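Local structure of putative adenosine kinase (Schistosoma mansoni, 3VAS) at residues I91-Q96 against S121-V126; Q180-A185 against N206-C211. The protein probably catalyses the ATP-dependent phosphorylation of adenosine to AMP, as an adenosine kinase of the ribokinase-like pfkB family, and binds adenosine. All blocks are in the same frame, centred on the assembly; numbering follows the deposited sequence.

Contact 1 of 2, residues I91-Q96 against S121-V126; sequences IQWIIQ and SALDLV
Leu123 meets both Gln92 and Trp93, and Asp124 meets Gln92, where helix 111-122 ends beside the last turns of helix 83-95. The backbones come closest at two pairs, Trp93 with Leu123 and Gln92 with Leu125, each with its CA atoms 6.6 Å apart.

Leu123 points toward the helix and makes two kinds of contact. Its CD2 lies 3.9 Å from CD1 of the Trp93 indole, and the two side chains cross obliquely. With CG anti to the backbone N (chi1 -177°), the indole carries its CD1 corner to the leucine methyl. The indole is held by other parts of the chain as well: NE1 bonds to Gly359 O, and Arg361 makes a cation-pi contact. The carbonyl of Leu123 turns to Gln92, whose CG is 3.2 Å from Leu123 O. One water donates to Leu123 O at 2.8 Å and also makes a weak bond to Gln92 O. It is a polar bridge between the two backbones.

Asp124 has positive phi and closes helix 111-122 with a Schellman motif; its N bonds to Ser121 O at 3.1 Å. Its carbonyl O sits 3.5 Å from Gln92 CD. The glutamine chain bends at chi2 (67°), which brings the amide alongside this turn. The amide spends its polar atoms on the chain beyond helix 83-95: NE2 bonds to Lys97 O, and OE1 accepts from Cys101 N. These two bonds fix the rotation of the amide.

Leu125 brings CB to 4.5 Å from Gln92 CG. Its side chain also packs on Leu85, Val88 and Lys89 of helix 83-95. Val126 then begins strand 126-131, which pairs in parallel with strand 101-107. This is the helix-to-strand turn of an alpha/beta layer in the ribokinase-like fold, packed against a neighbouring helix.

Contact 2 of 2, residues Q180-A185 against N206-C211; sequences QVYYIA and NEKLFC
Val181, Tyr182 and Tyr183 pair in parallel with Leu209, Phe210 and Cys211. Four backbone bonds join the strands. Leu209 N reaches Gln180 O at 3.0 Å, nearly straight (170°), and Tyr182 N reaches Leu209 O at 2.7 Å. Cys211 N bonds to Tyr182 O at a more bent angle (153°), and Ile184 N to Cys211 O.

Lys208 comes just before its strand. Its CG is anti to the carbonyl carbon (chi1 -62°), and from there the extended chain runs past the edge of the Tyr182 ring, with CD 3.6 Å from CE2. Lys208 NZ donates to Tyr182 OH at 3.0 Å. On the same face Tyr182 and Phe210 stand roughly perpendicular; Tyr182 CB is 3.7 Å from Phe210 CD1. Ile184 CD1 lies equally close to Phe210 CE1.

On the other face Val181 and Leu209 run alongside each other in the same direction, CG1 and CD2 4.1 Å apart. Cys211 CB meets the edge of the Tyr183 ring, 3.9 Å from CD1.

Helix 189-205 is the crossover of the beta-alpha-beta unit that links the strands. It covers the Tyr182 face through His202 and Ser203, and Glu207 closes it in a Schellman motif. Ile327 of helix 318-330 packs on Tyr183 and Cys211. Around Lys208 NZ, Ala179 O, Glu177 O and His202 NE2 join Tyr182 OH: four acceptors for three N-H, so at least one N-H is shared. Tyr182 OH also bonds to Val176 O.

Overall arrangement
Following the chain from the N terminus, contact 1 opens on helix 83-95, after strands 27-40, 55-58 and 77-81. Strand 101-107 and helix 111-122 follow, and contact 1 closes this loop, with 24 residues between its segments. The chain then runs through strands 126-131, 138-145 and 150-157 and helices 164-167 and 170-178 before contact 2 opens. Contact 2 closes a loop of 20 residues, mostly helix 189-205. The two loops are in series and neither nest nor cross. Contact 1 joins two helix ends, whereas contact 2 joins two neighbouring strands. Their centres are 18 Å apart. Helix 318-330 reaches both: it packs on Ile91 of segment 91-96 and on the face of contact 2 that carries Tyr183.

Contact 1 of 2, residues I91-Q96 against S121-V126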
loop_
_atom_site.group_PDB
_atom_site.type_symbol
_atom_site.label_atom_id
_atom_site.label_comp_id
_atom_site.label_asym_id
_atom_site.label_seq_id
_atom_site.Cartn_x
_atom_site.Cartn_y
_atom_site.Cartn_z
ATOM N N ILE A 91 -4.278 6.694 7.944
ATOM C CA ILE A 91 -3.493 7.794 8.507
ATOM C C ILE A 91 -4.448 8.913 8.920
ATOM O O ILE A 91 -4.340 9.476 10.008
ATOM C CB ILE A 91 -2.479 8.361 7.501
ATOM C CG1 ILE A 91 -1.408 7.325 7.165
ATOM C CG2 ILE A 91 -1.824 9.630 8.051
ATOM C CD1 ILE A 91 -0.400 7.806 6.140
ATOM N N GLN A 92 -5.399 9.209 8.039
ATOM C CA GLN A 92 -6.419 10.218 8.292
ATOM C C GLN A 92 -7.295 9.849 9.494
ATOM O O GLN A 92 -7.596 10.693 10.338
ATOM C CB GLN A 92 -7.275 10.411 7.032
ATOM C CG GLN A 92 -8.489 11.317 7.224
ATOM C CD GLN A 92 -8.107 12.761 7.490
ATOM O OE1 GLN A 92 -7.353 13.366 6.724
ATOM N NE2 GLN A 92 -8.622 13.320 8.583
ATOM N N TRP A 93 -7.693 8.585 9.563
ATOM C CA TRP A 93 -8.531 8.075 10.645
ATOM C C TRP A 93 -7.798 8.129 11.992
ATOM O O TRP A 93 -8.361 8.546 13.010
ATOM C CB TRP A 93 -8.929 6.642 10.297
ATOM C CG TRP A 93 -9.856 5.934 11.242
ATOM C CD1 TRP A 93 -11.217 6.054 11.310
ATOM C CD2 TRP A 93 -9.492 4.937 12.204
ATOM N NE1 TRP A 93 -11.717 5.209 12.275
ATOM C CE2 TRP A 93 -10.677 4.512 12.836
ATOM C CE3 TRP A 93 -8.277 4.370 12.600
ATOM C CZ2 TRP A 93 -10.682 3.547 13.841
ATOM C CZ3 TRP A 93 -8.282 3.411 13.598
ATOM C CH2 TRP A 93 -9.476 3.010 14.208
ATOM N N ILE A 94 -6.536 7.713 11.990
ATOM C CA ILE A 94 -5.716 7.759 13.193
ATOM C C ILE A 94 -5.549 9.185 13.712
ATOM O O ILE A 94 -5.817 9.463 14.879
ATOM C CB ILE A 94 -4.330 7.133 12.952
ATOM C CG1 ILE A 94 -4.473 5.624 12.737
ATOM C CG2 ILE A 94 -3.392 7.434 14.127
ATOM C CD1 ILE A 94 -3.187 4.926 12.372
ATOM N N ILE A 95 -5.123 10.086 12.835
ATOM C CA ILE A 95 -4.813 11.457 13.233
ATOM C C ILE A 95 -6.073 12.235 13.619
ATOM O O ILE A 95 -6.024 13.127 14.466
ATOM C CB ILE A 95 -3.980 12.174 12.147
ATOM C CG1 ILE A 95 -2.651 11.429 11.961
ATOM C CG2 ILE A 95 -3.738 13.629 12.511
ATOM C CD1 ILE A 95 -1.710 12.052 10.969
ATOM N N GLN A 96 -7.194 11.884 12.994
ATOM C CA GLN A 96 -8.514 12.322 13.450
ATOM C C GLN A 96 -8.746 13.831 13.313
ATOM O O GLN A 96 -9.677 14.378 13.897
ATOM C CB GLN A 96 -8.736 11.878 14.902
ATOM C CG GLN A 96 -10.160 11.522 15.267
ATOM C CD GLN A 96 -10.297 11.196 16.742
ATOM O OE1 GLN A 96 -9.297 11.058 17.454
ATOM N NE2 GLN A 96 -11.538 11.077 17.213
ATOM N N SER A 121 -15.040 10.501 1.700
ATOM C CA SER A 121 -15.647 11.697 2.269
ATOM C C SER A 121 -16.124 11.462 3.699
ATOM O O SER A 121 -16.046 12.354 4.541
ATOM C CB SER A 121 -16.805 12.178 1.395
ATOM O OG SER A 121 -16.324 12.584 0.129
ATOM N N ALA A 122 -16.616 10.257 3.966
ATOM C CA ALA A 122 -17.063 9.895 5.303
ATOM C C ALA A 122 -15.905 9.939 6.298
ATOM O O ALA A 122 -16.113 10.146 7.491
ATOM C CB ALA A 122 -17.695 8.515 5.292
ATOM N N LEU A 123 -14.688 9.750 5.794
ATOM C CA LEU A 123 -13.496 9.725 6.636
ATOM C C LEU A 123 -12.780 11.081 6.725
ATOM O O LEU A 123 -11.725 11.185 7.357
ATOM C CB LEU A 123 -12.527 8.648 6.133
ATOM C CG LEU A 123 -12.937 7.199 6.408
ATOM C CD1 LEU A 123 -12.059 6.230 5.646
ATOM C CD2 LEU A 123 -12.866 6.916 7.905
ATOM N N ASP A 124 -13.362 12.104 6.100
ATOM C CA ASP A 124 -12.743 13.434 5.995
ATOM C C ASP A 124 -11.433 13.425 5.206
ATOM O O ASP A 124 -10.553 14.254 5.432
ATOM C CB ASP A 124 -12.525 14.073 7.369
ATOM C CG ASP A 124 -13.823 14.335 8.097
ATOM O OD1 ASP A 124 -14.850 14.553 7.421
ATOM O OD2 ASP A 124 -13.812 14.322 9.345
ATOM N N LEU A 125 -11.315 12.481 4.282
ATOM C CA LEU A 125 -10.181 12.429 3.373
ATOM C C LEU A 125 -10.476 13.264 2.124
ATOM O O LEU A 125 -11.415 12.973 1.385
ATOM C CB LEU A 125 -9.893 10.971 3.000
ATOM C CG LEU A 125 -8.816 10.659 1.965
ATOM C CD1 LEU A 125 -7.474 11.154 2.437
ATOM C CD2 LEU A 125 -8.767 9.163 1.691
ATOM N N VAL A 126 -9.694 14.315 1.899
ATOM C CA VAL A 126 -9.852 15.124 0.692
ATOM C C VAL A 126 -9.412 14.326 -0.537
ATOM O O VAL A 126 -8.313 13.777 -0.567
ATOM C CB VAL A 126 -9.045 16.444 0.765
ATOM C CG1 VAL A 126 -8.987 17.115 -0.604
ATOM C CG2 VAL A 126 -9.651 17.387 1.789
HETATM O O HOH W 1 -10.970 11.127 10.005
#

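Contact 2 of 2, residues Q180-A185 against N206-C211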
loop_
_atom_site.group_PDB
_atom_site.type_symbol
_atom_site.label_atom_id
_atom_site.label_comp_id
_atom_site.label_asym_id
_atom_site.label_seq_id
_atom_site.Cartn_x
_atom_site.Cartn_y
_atom_site.Cartn_z
ATOM N N GLN A 180 3.673 17.674 2.806
ATOM C CA GLN A 180 5.048 17.560 3.285
ATOM C C GLN A 180 5.439 16.095 3.323
ATOM O O GLN A 180 6.618 15.753 3.445
ATOM C CB GLN A 180 5.194 18.186 4.673
ATOM C CG GLN A 180 4.901 19.678 4.704
ATOM C CD GLN A 180 5.816 20.464 3.785
ATOM O OE1 GLN A 180 5.367 21.325 3.027
ATOM N NE2 GLN A 180 7.111 20.170 3.847
ATOM N N VAL A 181 4.428 15.237 3.212
ATOM C CA VAL A 181 4.604 13.790 3.292
ATOM C C VAL A 181 3.840 13.092 2.172
ATOM O O VAL A 181 2.672 13.396 1.929
ATOM C CB VAL A 181 4.099 13.242 4.645
ATOM C CG1 VAL A 181 4.205 11.721 4.686
ATOM C CG2 VAL A 181 4.870 13.875 5.801
ATOM N N TYR A 182 4.500 12.162 1.488
ATOM C CA TYR A 182 3.843 11.374 0.449
ATOM C C TYR A 182 3.891 9.884 0.756
ATOM O O TYR A 182 4.877 9.377 1.296
ATOM C CB TYR A 182 4.472 11.639 -0.919
ATOM C CG TYR A 182 4.575 13.105 -1.263
ATOM C CD1 TYR A 182 3.485 13.796 -1.774
ATOM C CD2 TYR A 182 5.758 13.799 -1.069
ATOM C CE1 TYR A 182 3.573 15.138 -2.086
ATOM C CE2 TYR A 182 5.854 15.143 -1.374
ATOM C CZ TYR A 182 4.760 15.807 -1.883
ATOM O OH TYR A 182 4.854 17.146 -2.190
ATOM N N TYR A 183 2.807 9.191 0.430
ATOM C CA TYR A 183 2.797 7.740 0.455
ATOM C C TYR A 183 2.284 7.215 -0.879
ATOM O O TYR A 183 1.136 7.469 -1.246
ATOM C CB TYR A 183 1.922 7.198 1.590
ATOM C CG TYR A 183 1.946 5.685 1.667
ATOM C CD1 TYR A 183 2.974 5.016 2.330
ATOM C CD2 TYR A 183 0.958 4.920 1.055
ATOM C CE1 TYR A 183 3.011 3.629 2.393
ATOM C CE2 TYR A 183 0.988 3.534 1.105
ATOM C CZ TYR A 183 2.012 2.894 1.778
ATOM O OH TYR A 183 2.031 1.518 1.836
ATOM N N ILE A 184 3.136 6.502 -1.608
ATOM C CA ILE A 184 2.708 5.818 -2.822
ATOM C C ILE A 184 3.203 4.371 -2.828
ATOM O O ILE A 184 4.399 4.109 -2.680
ATOM C CB ILE A 184 3.211 6.517 -4.102
ATOM C CG1 ILE A 184 2.937 8.022 -4.060
ATOM C CG2 ILE A 184 2.558 5.899 -5.335
ATOM C CD1 ILE A 184 3.480 8.765 -5.269
ATOM N N ALA A 185 2.272 3.435 -2.987
ATOM C CA ALA A 185 2.615 2.017 -3.067
ATOM C C ALA A 185 3.234 1.673 -4.419
ATOM O O ALA A 185 2.977 2.346 -5.423
ATOM C CB ALA A 185 1.382 1.152 -2.818
ATOM N N ASN A 206 12.400 19.303 -2.899
ATOM C CA ASN A 206 11.898 20.163 -1.827
ATOM C C ASN A 206 12.160 19.621 -0.422
ATOM O O ASN A 206 11.656 20.168 0.559
ATOM C CB ASN A 206 10.407 20.454 -2.017
ATOM C CG ASN A 206 10.140 21.347 -3.211
ATOM O OD1 ASN A 206 9.456 20.957 -4.155
ATOM N ND2 ASN A 206 10.692 22.553 -3.179
ATOM N N GLU A 207 12.957 18.556 -0.340
ATOM C CA GLU A 207 13.329 17.939 0.934
ATOM C C GLU A 207 12.121 17.526 1.768
ATOM O O GLU A 207 12.077 17.753 2.977
ATOM C CB GLU A 207 14.258 18.849 1.744
ATOM C CG GLU A 207 15.718 18.779 1.312
ATOM C CD GLU A 207 16.296 17.378 1.453
ATOM O OE1 GLU A 207 16.369 16.873 2.595
ATOM O OE2 GLU A 207 16.669 16.776 0.421
ATOM N N LYS A 208 11.142 16.921 1.109
ATOM C CA LYS A 208 9.959 16.417 1.785
ATOM C C LYS A 208 10.132 14.941 2.114
ATOM O O LYS A 208 11.190 14.362 1.863
ATOM C CB LYS A 208 8.718 16.638 0.919
ATOM C CG LYS A 208 8.426 18.105 0.630
ATOM C CD LYS A 208 7.191 18.269 -0.241
ATOM C CE LYS A 208 6.892 19.736 -0.517
ATOM N NZ LYS A 208 5.570 19.920 -1.175
ATOM N N LEU A 209 9.094 14.332 2.675
ATOM C CA LEU A 209 9.167 12.933 3.077
ATOM C C LEU A 209 8.391 12.032 2.124
ATOM O O LEU A 209 7.162 12.059 2.096
ATOM C CB LEU A 209 8.635 12.757 4.501
ATOM C CG LEU A 209 8.888 11.376 5.105
ATOM C CD1 LEU A 209 10.353 11.242 5.543
ATOM C CD2 LEU A 209 7.937 11.099 6.263
ATOM N N PHE A 210 9.112 11.222 1.356
ATOM C CA PHE A 210 8.474 10.318 0.409
ATOM C C PHE A 210 8.556 8.877 0.898
ATOM O O PHE A 210 9.645 8.339 1.079
ATOM C CB PHE A 210 9.114 10.442 -0.978
ATOM C CG PHE A 210 8.358 9.713 -2.061
ATOM C CD1 PHE A 210 7.388 10.368 -2.804
ATOM C CD2 PHE A 210 8.610 8.375 -2.325
ATOM C CE1 PHE A 210 6.687 9.705 -3.797
ATOM C CE2 PHE A 210 7.914 7.704 -3.317
ATOM C CZ PHE A 210 6.946 8.371 -4.052
ATOM N N CYS A 211 7.397 8.252 1.090
ATOM C CA CYS A 211 7.326 6.886 1.599
ATOM C C CYS A 211 6.850 5.922 0.520
ATOM O O CYS A 211 5.858 6.178 -0.162
ATOM C CB CYS A 211 6.402 6.820 2.819
ATOM S SG CYS A 211 6.787 8.054 4.096
#